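PDB 3AJX: 3-hexulose-6-phosphate synthase from Mycobacterium gastri, which is a synthase of the HUMPS family with a TIM-barrel fold and a bound magnesium ion. Local coordinates for residues A[45-48]-A[49-53]; A[72-75]-A[76-80]. The protein carries 1 engineered substitution. All coordinates share one frame; numbering follows the deposited sequence.

Interaction 1 (A[45-48]-A[49-53]); sequences TAVK and KAHPD
Backbone hydrogen bonds join Thr45–Lys48 to the residues that end the same helix. Lys49 N bonds to Thr45 O at 3.0 Å and Ala50 N to Ala46 O at 3.1 Å, the regular i to i+4 pattern. His51, which leaves helical geometry, closes the series with a weaker, forked bond: its N lies 2.9 Å from Val47 O and 3.2 Å from Lys48 O, and neither approach is straight.

Between the two segments a single side chain, that of Lys48, makes a hydrogen bond. CG stands anti to the backbone N (chi1 -177°), and a bend at chi2 (62°) lets the chain run along the turn until NZ lies 3.1 Å from Pro52 O, well above the carbonyl plane. NZ also hydrogen-bonds to Lys54 O and forms a salt bridge with Asp79.

The remaining contacts are close packing, mostly of carbon against carbonyl oxygen. His51 sets the CD2 edge of its imidazole 3.5 Å from Val47 O, and Val47 CG1 lies 4.3 Å from the same CD2, to one side of that oxygen. Pro52 CD rests 3.5 Å from Lys48 O.

Helix 42-50 ends here on the outside of the barrel, with Val47 and His51 turned onto Ile29 of strand 28-31 and onto Leu16 and Ala19 of helix 12-22.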
# COMPACT_ATOMS: atom_id res chain seq x y z
N THR A 45 -10.13 -7.40 -12.78
CA THR A 45 -10.56 -8.30 -13.85
C THR A 45 -11.96 -7.98 -14.33
O THR A 45 -12.23 -7.97 -15.53
CB THR A 45 -10.50 -9.75 -13.37
OG1 THR A 45 -9.20 -10.02 -12.83
CG2 THR A 45 -10.76 -10.70 -14.54
N ALA A 46 -12.86 -7.71 -13.39
CA ALA A 46 -14.24 -7.39 -13.72
C ALA A 46 -14.37 -6.11 -14.53
O ALA A 46 -15.11 -6.05 -15.51
CB ALA A 46 -15.07 -7.29 -12.45
N VAL A 47 -13.64 -5.08 -14.12
CA VAL A 47 -13.70 -3.80 -14.82
C VAL A 47 -13.09 -3.88 -16.22
O VAL A 47 -13.62 -3.30 -17.17
CB VAL A 47 -12.99 -2.69 -14.01
CG1 VAL A 47 -12.93 -1.40 -14.82
CG2 VAL A 47 -13.73 -2.46 -12.71
N LYS A 48 -11.97 -4.60 -16.35
CA LYS A 48 -11.33 -4.73 -17.66
C LYS A 48 -12.24 -5.51 -18.60
O LYS A 48 -12.32 -5.20 -19.79
CB LYS A 48 -9.98 -5.44 -17.53
CG LYS A 48 -9.19 -5.54 -18.84
CD LYS A 48 -8.83 -4.17 -19.40
CE LYS A 48 -8.04 -4.27 -20.69
NZ LYS A 48 -7.65 -2.92 -21.22
N LYS A 49 -12.93 -6.50 -18.06
CA LYS A 49 -13.83 -7.32 -18.87
C LYS A 49 -15.00 -6.48 -19.40
O LYS A 49 -15.42 -6.65 -20.54
CB LYS A 49 -14.37 -8.49 -18.05
CG LYS A 49 -15.26 -9.44 -18.85
CD LYS A 49 -15.87 -10.52 -17.96
CE LYS A 49 -16.82 -11.40 -18.76
NZ LYS A 49 -17.54 -12.37 -17.89
N ALA A 50 -15.51 -5.58 -18.56
CA ALA A 50 -16.62 -4.72 -18.93
C ALA A 50 -16.20 -3.56 -19.83
O ALA A 50 -17.02 -2.98 -20.53
CB ALA A 50 -17.31 -4.18 -17.68
N HIS A 51 -14.90 -3.24 -19.82
CA HIS A 51 -14.37 -2.14 -20.62
C HIS A 51 -12.99 -2.55 -21.17
O HIS A 51 -11.97 -1.93 -20.87
CB HIS A 51 -14.24 -0.89 -19.75
CG HIS A 51 -15.51 -0.51 -19.06
ND1 HIS A 51 -16.52 0.18 -19.70
CD2 HIS A 51 -15.98 -0.78 -17.82
CE1 HIS A 51 -17.55 0.32 -18.88
NE2 HIS A 51 -17.24 -0.26 -17.73
N PRO A 52 -12.97 -3.60 -22.01
CA PRO A 52 -11.75 -4.13 -22.62
C PRO A 52 -10.88 -3.17 -23.43
O PRO A 52 -9.67 -3.37 -23.52
CB PRO A 52 -12.27 -5.29 -23.47
CG PRO A 52 -13.62 -4.82 -23.87
CD PRO A 52 -14.16 -4.25 -22.58
N ASP A 53 -11.47 -2.14 -24.01
CA ASP A 53 -10.69 -1.21 -24.80
C ASP A 53 -10.35 0.09 -24.07
O ASP A 53 -9.95 1.08 -24.69
CB ASP A 53 -11.40 -0.92 -26.12
CG ASP A 53 -11.58 -2.17 -26.96
OD1 ASP A 53 -10.62 -2.97 -27.04
OD2 ASP A 53 -12.67 -2.36 -27.55

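Interaction 2 (A[72-75]-A[76-80]); sequences IAFK and AGADL
Phe74 meets the chain beyond the helix with the edge of its ring. Ala78 O lies in the ring plane, 3.4 Å from CD2, where the slightly positive aromatic C-H can face the carbonyl oxygen. Leu80 CA comes to the same rim 4.1 Å from CE2, and Asp79 O approaches that carbon obliquely. With CG anti to the carbonyl carbon and beside the backbone N (chi1 -75°), the ring lies back along the flank of the helix, where the chain returning after the turn passes its edge; it also touches Val81 of strand 80-84 and Ala99 of helix 89-102.

The backbone leaves helix 66-75 through a Schellman motif. Ala78 N reaches back to Ala73 O in a fairly straight bond of 3.0 Å, while inside this loop Gly77 N bonds to Phe74 O at 3.0 Å, arriving high above the carbonyl plane. Gly77 makes the reversal at positive phi (119°), a conformation in which a CB would press on the carbonyl oxygen of Ala76. The hydrophobic pair that commonly accompanies the motif is a small one, Ala73 CB and Ala78 CB at 4.4 Å. Ala78 CB is tucked closer still to the backbone, 3.2 Å from Ala73 O.

Ala76 N, one step earlier, is shared weakly between Ile72 O and Ala73 O, and its CB packs on Ile72 O at 3.3 Å. Beyond the turn Lys104 NZ hydrogen-bonds to Ala78 O and more weakly to Phe74 O. Asp79 and Leu80 then join strand 55-62 through backbone hydrogen bonds, and Asp79 OD1 accepts a further one from Val56 N.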
# COMPACT_ATOMS: atom_id res chain seq x y z
N ILE A 72 1.01 -9.78 -10.56
CA ILE A 72 -0.34 -10.28 -10.30
C ILE A 72 -1.41 -9.29 -10.75
O ILE A 72 -2.49 -9.71 -11.19
CB ILE A 72 -0.52 -10.68 -8.81
CG1 ILE A 72 -0.39 -9.46 -7.89
CG2 ILE A 72 0.49 -11.76 -8.44
CD1 ILE A 72 -0.58 -9.80 -6.41
N ALA A 73 -1.13 -8.00 -10.66
CA ALA A 73 -2.09 -6.99 -11.08
C ALA A 73 -2.21 -6.99 -12.61
O ALA A 73 -3.31 -6.89 -13.16
CB ALA A 73 -1.67 -5.61 -10.58
N PHE A 74 -1.07 -7.10 -13.30
CA PHE A 74 -1.07 -7.14 -14.76
C PHE A 74 -1.81 -8.38 -15.25
O PHE A 74 -2.62 -8.30 -16.17
CB PHE A 74 0.37 -7.17 -15.29
CG PHE A 74 1.09 -5.85 -15.21
CD1 PHE A 74 2.44 -5.80 -14.87
CD2 PHE A 74 0.42 -4.66 -15.48
CE1 PHE A 74 3.12 -4.59 -14.81
CE2 PHE A 74 1.10 -3.43 -15.43
CZ PHE A 74 2.45 -3.40 -15.10
N LYS A 75 -1.54 -9.51 -14.62
CA LYS A 75 -2.18 -10.76 -15.00
C LYS A 75 -3.68 -10.72 -14.75
O LYS A 75 -4.45 -11.41 -15.42
CB LYS A 75 -1.54 -11.93 -14.25
CG LYS A 75 -0.16 -12.29 -14.79
CD LYS A 75 0.44 -13.51 -14.11
CE LYS A 75 1.72 -13.93 -14.83
NZ LYS A 75 2.25 -15.23 -14.33
N ALA A 76 -4.09 -9.90 -13.78
CA ALA A 76 -5.50 -9.76 -13.45
C ALA A 76 -6.23 -8.83 -14.43
O ALA A 76 -7.44 -8.67 -14.34
CB ALA A 76 -5.66 -9.24 -12.02
N GLY A 77 -5.48 -8.22 -15.34
CA GLY A 77 -6.09 -7.35 -16.33
C GLY A 77 -5.68 -5.89 -16.33
O GLY A 77 -6.12 -5.12 -17.19
N ALA A 78 -4.84 -5.49 -15.39
CA ALA A 78 -4.40 -4.10 -15.34
C ALA A 78 -3.46 -3.80 -16.50
O ALA A 78 -2.68 -4.65 -16.92
CB ALA A 78 -3.70 -3.82 -14.02
N ASP A 79 -3.54 -2.57 -17.01
CA ASP A 79 -2.68 -2.12 -18.09
C ASP A 79 -1.57 -1.27 -17.47
O ASP A 79 -0.48 -1.17 -18.01
CB ASP A 79 -3.47 -1.28 -19.09
CG ASP A 79 -4.54 -2.08 -19.80
OD1 ASP A 79 -5.74 -1.76 -19.62
OD2 ASP A 79 -4.17 -3.03 -20.52
N LEU A 80 -1.89 -0.68 -16.33
CA LEU A 80 -0.95 0.16 -15.60
C LEU A 80 -1.08 -0.14 -14.11
O LEU A 80 -2.17 -0.42 -13.62
CB LEU A 80 -1.26 1.65 -15.83
CG LEU A 80 -1.13 2.21 -17.25
CD1 LEU A 80 -1.73 3.61 -17.30
CD2 LEU A 80 0.33 2.23 -17.65

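Interactions 1 and 2 follow in series along the chain, each at the C-terminal end of an outer helix just before a barrel strand: helix 42-50 leads into strand 55-62, and helix 66-75 into strand 80-84. These two strands are neighbours in the eight-stranded parallel barrel, and the centres of the contacts are about 11 Å apart. The two turns touch directly. Lys48 NZ forms a salt bridge with Asp79 OD1 at 2.8 Å, Thr45 OG1 probably hydrogen-bonds to Ala76 O at 2.7 Å, and Lys48 CG packs against Gly77 O. Successive beta-alpha units are thereby joined at their helix-to-strand turns. The magnesium ligand Asp59 lies on the strand that separates the two helices in sequence.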